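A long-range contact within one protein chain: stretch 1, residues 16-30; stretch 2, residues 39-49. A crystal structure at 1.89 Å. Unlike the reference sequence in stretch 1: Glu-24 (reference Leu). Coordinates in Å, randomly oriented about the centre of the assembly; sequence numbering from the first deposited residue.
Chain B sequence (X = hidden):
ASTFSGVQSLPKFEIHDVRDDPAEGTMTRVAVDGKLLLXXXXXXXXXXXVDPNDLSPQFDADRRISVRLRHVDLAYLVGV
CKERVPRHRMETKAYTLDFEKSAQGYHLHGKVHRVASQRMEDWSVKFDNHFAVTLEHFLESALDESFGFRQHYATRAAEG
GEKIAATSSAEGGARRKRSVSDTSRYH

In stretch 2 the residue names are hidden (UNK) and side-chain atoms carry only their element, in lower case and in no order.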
# COMPACT_ATOMS: atom_id res chain seq x y z
N HIS B 16 20.46 -1.73 -15.84
CA HIS B 16 21.51 -2.14 -16.76
C HIS B 16 22.04 -0.86 -17.38
O HIS B 16 21.39 -0.22 -18.19
CB HIS B 16 20.94 -3.09 -17.83
CG HIS B 16 20.49 -4.41 -17.28
ND1 HIS B 16 21.08 -5.60 -17.62
CD2 HIS B 16 19.51 -4.73 -16.39
CE1 HIS B 16 20.49 -6.60 -16.98
NE2 HIS B 16 19.53 -6.09 -16.23
N ASP B 17 23.21 -0.48 -16.94
CA ASP B 17 23.83 0.73 -17.44
C ASP B 17 25.06 0.36 -18.30
O ASP B 17 26.19 0.43 -17.86
CB ASP B 17 24.24 1.58 -16.24
CG ASP B 17 24.79 2.94 -16.64
OD1 ASP B 17 25.42 3.59 -15.78
OD2 ASP B 17 24.59 3.34 -17.81
N VAL B 18 24.80 -0.05 -19.52
CA VAL B 18 25.88 -0.45 -20.42
C VAL B 18 26.47 0.80 -21.10
O VAL B 18 25.71 1.60 -21.64
CB VAL B 18 25.33 -1.39 -21.51
CG1 VAL B 18 26.43 -1.74 -22.51
CG2 VAL B 18 24.74 -2.63 -20.89
N ARG B 19 27.81 0.93 -21.08
CA ARG B 19 28.54 2.09 -21.63
C ARG B 19 29.50 1.72 -22.75
O ARG B 19 29.92 0.56 -22.86
CB ARG B 19 29.39 2.78 -20.56
CG ARG B 19 28.65 3.17 -19.29
CD ARG B 19 27.58 4.22 -19.61
NE ARG B 19 27.06 4.80 -18.40
CZ ARG B 19 27.73 5.65 -17.64
NH1 ARG B 19 28.95 6.04 -17.97
NH2 ARG B 19 27.18 6.08 -16.52
N ASP B 20 29.85 2.71 -23.57
CA ASP B 20 30.81 2.50 -24.65
C ASP B 20 32.15 2.22 -23.97
O ASP B 20 32.96 1.45 -24.46
CB ASP B 20 30.90 3.73 -25.55
CG ASP B 20 29.58 4.01 -26.27
OD1 ASP B 20 28.97 3.05 -26.80
OD2 ASP B 20 29.16 5.19 -26.30
N ASP B 21 32.38 2.86 -22.83
CA ASP B 21 33.60 2.59 -22.08
C ASP B 21 33.25 1.62 -20.95
O ASP B 21 32.78 2.05 -19.88
CB ASP B 21 34.18 3.86 -21.46
CG ASP B 21 35.62 3.68 -21.01
OD1 ASP B 21 35.92 2.64 -20.37
OD2 ASP B 21 36.46 4.56 -21.31
N PRO B 22 33.51 0.32 -21.14
CA PRO B 22 33.25 -0.78 -20.19
C PRO B 22 33.58 -0.39 -18.77
O PRO B 22 32.88 -0.75 -17.82
CB PRO B 22 34.19 -1.88 -20.66
CG PRO B 22 34.32 -1.61 -22.13
CD PRO B 22 34.43 -0.12 -22.21
N ALA B 23 34.65 0.37 -18.61
CA ALA B 23 35.08 0.74 -17.27
C ALA B 23 33.98 1.42 -16.43
O ALA B 23 33.93 1.25 -15.22
CB ALA B 23 36.32 1.67 -17.35
N GLU B 24 33.13 2.18 -17.08
CA GLU B 24 32.08 2.91 -16.40
C GLU B 24 30.73 2.19 -16.29
O GLU B 24 29.85 2.65 -15.55
CB GLU B 24 31.89 4.25 -17.12
CG GLU B 24 33.15 5.12 -17.10
CD GLU B 24 33.55 5.54 -15.69
OE1 GLU B 24 33.88 4.66 -14.86
OE2 GLU B 24 33.54 6.76 -15.40
N GLY B 25 30.57 1.09 -17.01
CA GLY B 25 29.30 0.36 -16.98
C GLY B 25 29.09 -0.54 -15.77
O GLY B 25 30.03 -1.07 -15.17
N THR B 26 27.81 -0.74 -15.41
CA THR B 26 27.46 -1.59 -14.28
C THR B 26 26.06 -2.13 -14.45
O THR B 26 25.26 -1.58 -15.21
CB THR B 26 27.39 -0.77 -12.95
OG1 THR B 26 26.39 0.27 -13.11
CG2 THR B 26 28.74 -0.14 -12.60
N MET B 27 25.78 -3.23 -13.76
CA MET B 27 24.43 -3.76 -13.70
C MET B 27 24.17 -3.71 -12.18
O MET B 27 24.90 -4.32 -11.41
CB MET B 27 24.33 -5.20 -14.23
CG MET B 27 22.84 -5.70 -14.30
SD MET B 27 22.20 -6.17 -12.64
CE MET B 27 22.91 -7.83 -12.49
N THR B 28 23.14 -2.98 -11.74
CA THR B 28 22.90 -2.90 -10.28
C THR B 28 21.60 -3.64 -9.98
O THR B 28 20.62 -3.45 -10.69
CB THR B 28 22.72 -1.39 -9.83
OG1 THR B 28 23.91 -0.67 -10.12
CG2 THR B 28 22.41 -1.31 -8.33
N ARG B 29 21.60 -4.45 -8.95
CA ARG B 29 20.39 -5.23 -8.61
C ARG B 29 19.98 -4.96 -7.17
O ARG B 29 20.83 -4.96 -6.29
CB ARG B 29 20.69 -6.76 -8.73
CG ARG B 29 19.47 -7.66 -8.39
CD ARG B 29 19.81 -9.18 -8.46
NE ARG B 29 20.02 -9.52 -9.86
CZ ARG B 29 20.97 -10.34 -10.30
NH1 ARG B 29 21.08 -10.58 -11.59
NH2 ARG B 29 21.80 -10.92 -9.45
N VAL B 30 18.67 -4.74 -6.95
CA VAL B 30 18.13 -4.54 -5.61
C VAL B 30 17.08 -5.64 -5.47
O VAL B 30 16.15 -5.72 -6.28
CB VAL B 30 17.45 -3.12 -5.46
CG1 VAL B 30 16.89 -2.97 -4.02
CG2 VAL B 30 18.51 -2.02 -5.72
N UNK B 39 21.63 -5.90 -1.98
CA UNK B 39 21.98 -4.95 -3.02
C UNK B 39 23.26 -5.45 -3.66
O UNK B 39 24.23 -5.69 -2.95
c UNK B 39 22.54 -2.55 -3.50
c UNK B 39 20.91 -1.74 -1.02
c UNK B 39 22.18 -3.56 -2.39
c UNK B 39 20.84 -3.12 -1.75
N UNK B 40 23.24 -5.60 -4.98
CA UNK B 40 24.36 -6.14 -5.75
C UNK B 40 24.72 -5.30 -6.93
O UNK B 40 23.91 -4.52 -7.45
o UNK B 40 23.72 -8.40 -5.17
c UNK B 40 23.98 -7.57 -6.27
N UNK B 41 25.99 -5.38 -7.35
CA UNK B 41 26.34 -4.67 -8.54
C UNK B 41 27.44 -5.44 -9.27
O UNK B 41 28.36 -5.94 -8.62
n UNK B 41 26.64 -0.08 -9.33
c UNK B 41 26.87 -3.28 -8.25
c UNK B 41 27.53 -1.07 -9.30
o UNK B 41 28.73 -0.88 -9.07
c UNK B 41 26.98 -2.47 -9.55
N UNK B 42 27.33 -5.50 -10.60
CA UNK B 42 28.32 -6.21 -11.43
C UNK B 42 28.96 -5.23 -12.40
O UNK B 42 28.27 -4.49 -13.06
c UNK B 42 27.62 -7.28 -12.26
c UNK B 42 24.90 -8.85 -10.04
c UNK B 42 26.82 -8.26 -11.45
c UNK B 42 25.65 -7.88 -10.77
c UNK B 42 26.48 -10.53 -10.68
c UNK B 42 27.21 -9.59 -11.38
o UNK B 42 24.66 -11.19 -9.40
c UNK B 42 25.34 -10.18 -10.02
N UNK B 43 30.31 -5.22 -12.49
CA UNK B 43 31.00 -4.31 -13.42
C UNK B 43 30.73 -4.81 -14.84
O UNK B 43 30.60 -6.02 -15.06
c UNK B 43 32.50 -5.14 -11.74
c UNK B 43 31.25 -5.99 -11.67
c UNK B 43 32.48 -4.51 -13.08
N UNK B 44 30.64 -3.90 -15.80
CA UNK B 44 30.44 -4.31 -17.18
C UNK B 44 31.70 -5.11 -17.58
O UNK B 44 32.79 -4.80 -17.10
o UNK B 44 29.24 -1.22 -19.85
c UNK B 44 30.26 -3.39 -19.56
n UNK B 44 30.32 -2.06 -21.62
c UNK B 44 29.90 -2.12 -20.37
c UNK B 44 30.31 -3.09 -18.09
N UNK B 45 31.52 -6.11 -18.44
CA UNK B 45 32.63 -6.96 -18.93
C UNK B 45 32.75 -6.70 -20.44
O UNK B 45 31.89 -7.08 -21.23
c UNK B 45 32.94 -10.85 -18.72
c UNK B 45 34.67 -9.11 -18.12
c UNK B 45 33.45 -9.44 -18.97
c UNK B 45 32.32 -8.43 -18.69
N UNK B 46 33.80 -5.98 -20.83
CA UNK B 46 34.00 -5.70 -22.24
C UNK B 46 33.01 -4.75 -22.87
O UNK B 46 32.05 -4.28 -22.24
N UNK B 47 33.22 -4.44 -24.16
CA UNK B 47 32.38 -3.54 -24.95
C UNK B 47 30.94 -4.01 -24.94
O UNK B 47 30.68 -5.17 -24.68
c UNK B 47 34.41 -3.92 -26.12
c UNK B 47 34.40 -4.90 -24.94
c UNK B 47 32.98 -3.65 -26.36
N UNK B 48 30.03 -3.08 -25.23
CA UNK B 48 28.60 -3.36 -25.37
C UNK B 48 28.45 -4.51 -26.37
O UNK B 48 29.07 -4.50 -27.45
c UNK B 48 27.93 -2.12 -25.94
c UNK B 48 26.45 -2.22 -26.17
c UNK B 48 25.99 -0.97 -26.96
n UNK B 48 26.38 0.26 -26.26
c UNK B 48 25.64 0.85 -25.32
n UNK B 48 26.10 1.95 -24.71
n UNK B 48 24.46 0.34 -24.97
N UNK B 49 27.62 -5.49 -26.05
CA UNK B 49 27.45 -6.64 -26.93
C UNK B 49 26.65 -6.26 -28.16
O UNK B 49 25.63 -5.61 -28.03
c UNK B 49 27.17 -10.12 -25.51
c UNK B 49 27.63 -8.68 -25.42
c UNK B 49 26.73 -7.78 -26.23
n UNK B 49 25.59 -11.75 -24.54
c UNK B 49 26.12 -10.37 -24.49
O HOH W 1 33.58 -2.48 -15.90
O HOH W 2 20.83 -8.18 -5.18
O HOH W 3 23.41 -12.81 -12.19

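Position 39 lies in a strand that begins earlier in the chain. It has four side-chain carbons, forked at the first, one arm two carbons long: Ile-39. It pairs with Val-30 in the antiparallel sheet, and two beta-branched side chains on one face suit this buried pair.

Position 40 has one carbon and one oxygen, so it is Ser-40. Its backbone does the pairing: Arg-29 N donates to Ser-40 O and Ser-40 N to Arg-29 O, both at 2.8 Å. In this hydrogen-bonded pair Ser-40 CB lies 4.2 Å from Arg-29 CB, on the same face of the sheet.

Position 41 carries three carbons, the third bearing one oxygen and one nitrogen, and that nitrogen lies 2.9 Å from Thr-28 OG1. The unbranched length and terminal amide identify Gln-41. Extended, it reaches along the face shared with Thr-26 and Thr-28, and its NE2 donates to Thr-28 OG1, giving a buried hydroxyl a partner.

At position 42 one carbon leads to a six-carbon ring bearing an oxygen; a ring carbon lies 3.2 Å from Met-27 CE and the oxygen 2.9 Å from Arg-29 NH2. This is Tyr-42, the hydrogen-bonded partner of Met-27, with Tyr-42 N to Met-27 O at 2.8 Å and Met-27 N to Tyr-42 O at 2.9 Å. Its ring meets the methionine methyl, while its hydroxyl accepts a weak hydrogen bond from Arg-29 NH2.

Position 43 has three carbons closed onto the backbone nitrogen, hence Pro-43. Lacking an N-H, it fits the non-hydrogen-bonded pair with Thr-26, where none is required.

Position 44 again has three carbons ending in one oxygen and one nitrogen, the oxygen 2.9 Å from Arg-19 N and the nitrogen 2.9 Å from Arg-19 O. This is Gln-44, whose amide reads the backbone of Arg-19 twice, accepting at OE1 and donating from NE2. Gln-44 NE2 also donates to the backbone O of position 46.

Position 45 has four carbons forked at the second, none touching stretch 1: Leu-45, whose type this interface does not explain.

Position 46 has no side-chain atoms: Gly-46, whose positive phi favours glycine.

Position 47 closes three carbons onto its nitrogen, one 4.3 Å from Pro-22 CG: Pro-47, its rigid ring offering that of Pro-22 an apolar contact.

Position 48 has three carbons, a nitrogen, then a carbon with two nitrogens, one 3.7 Å from Asp-20 OD1: Arg-48. Val-18 CG1 lies over one guanidinium face, and a long salt bridge joins Arg-48 NH2 to Asp-20 OD1.

Position 49, four carbons in a row ending in nitrogen, is Lys-49, likewise without contact here and unexplained by it.

The contact thus joins two modes: strand pairing, continued by Gln-44 N to Gly-25 O at 3.0 Å, and beyond it side chains fastening the loop, chiefly Gln-44 and Arg-48.

Stretch 2, residues 39-49: ISQYPQLGPRK
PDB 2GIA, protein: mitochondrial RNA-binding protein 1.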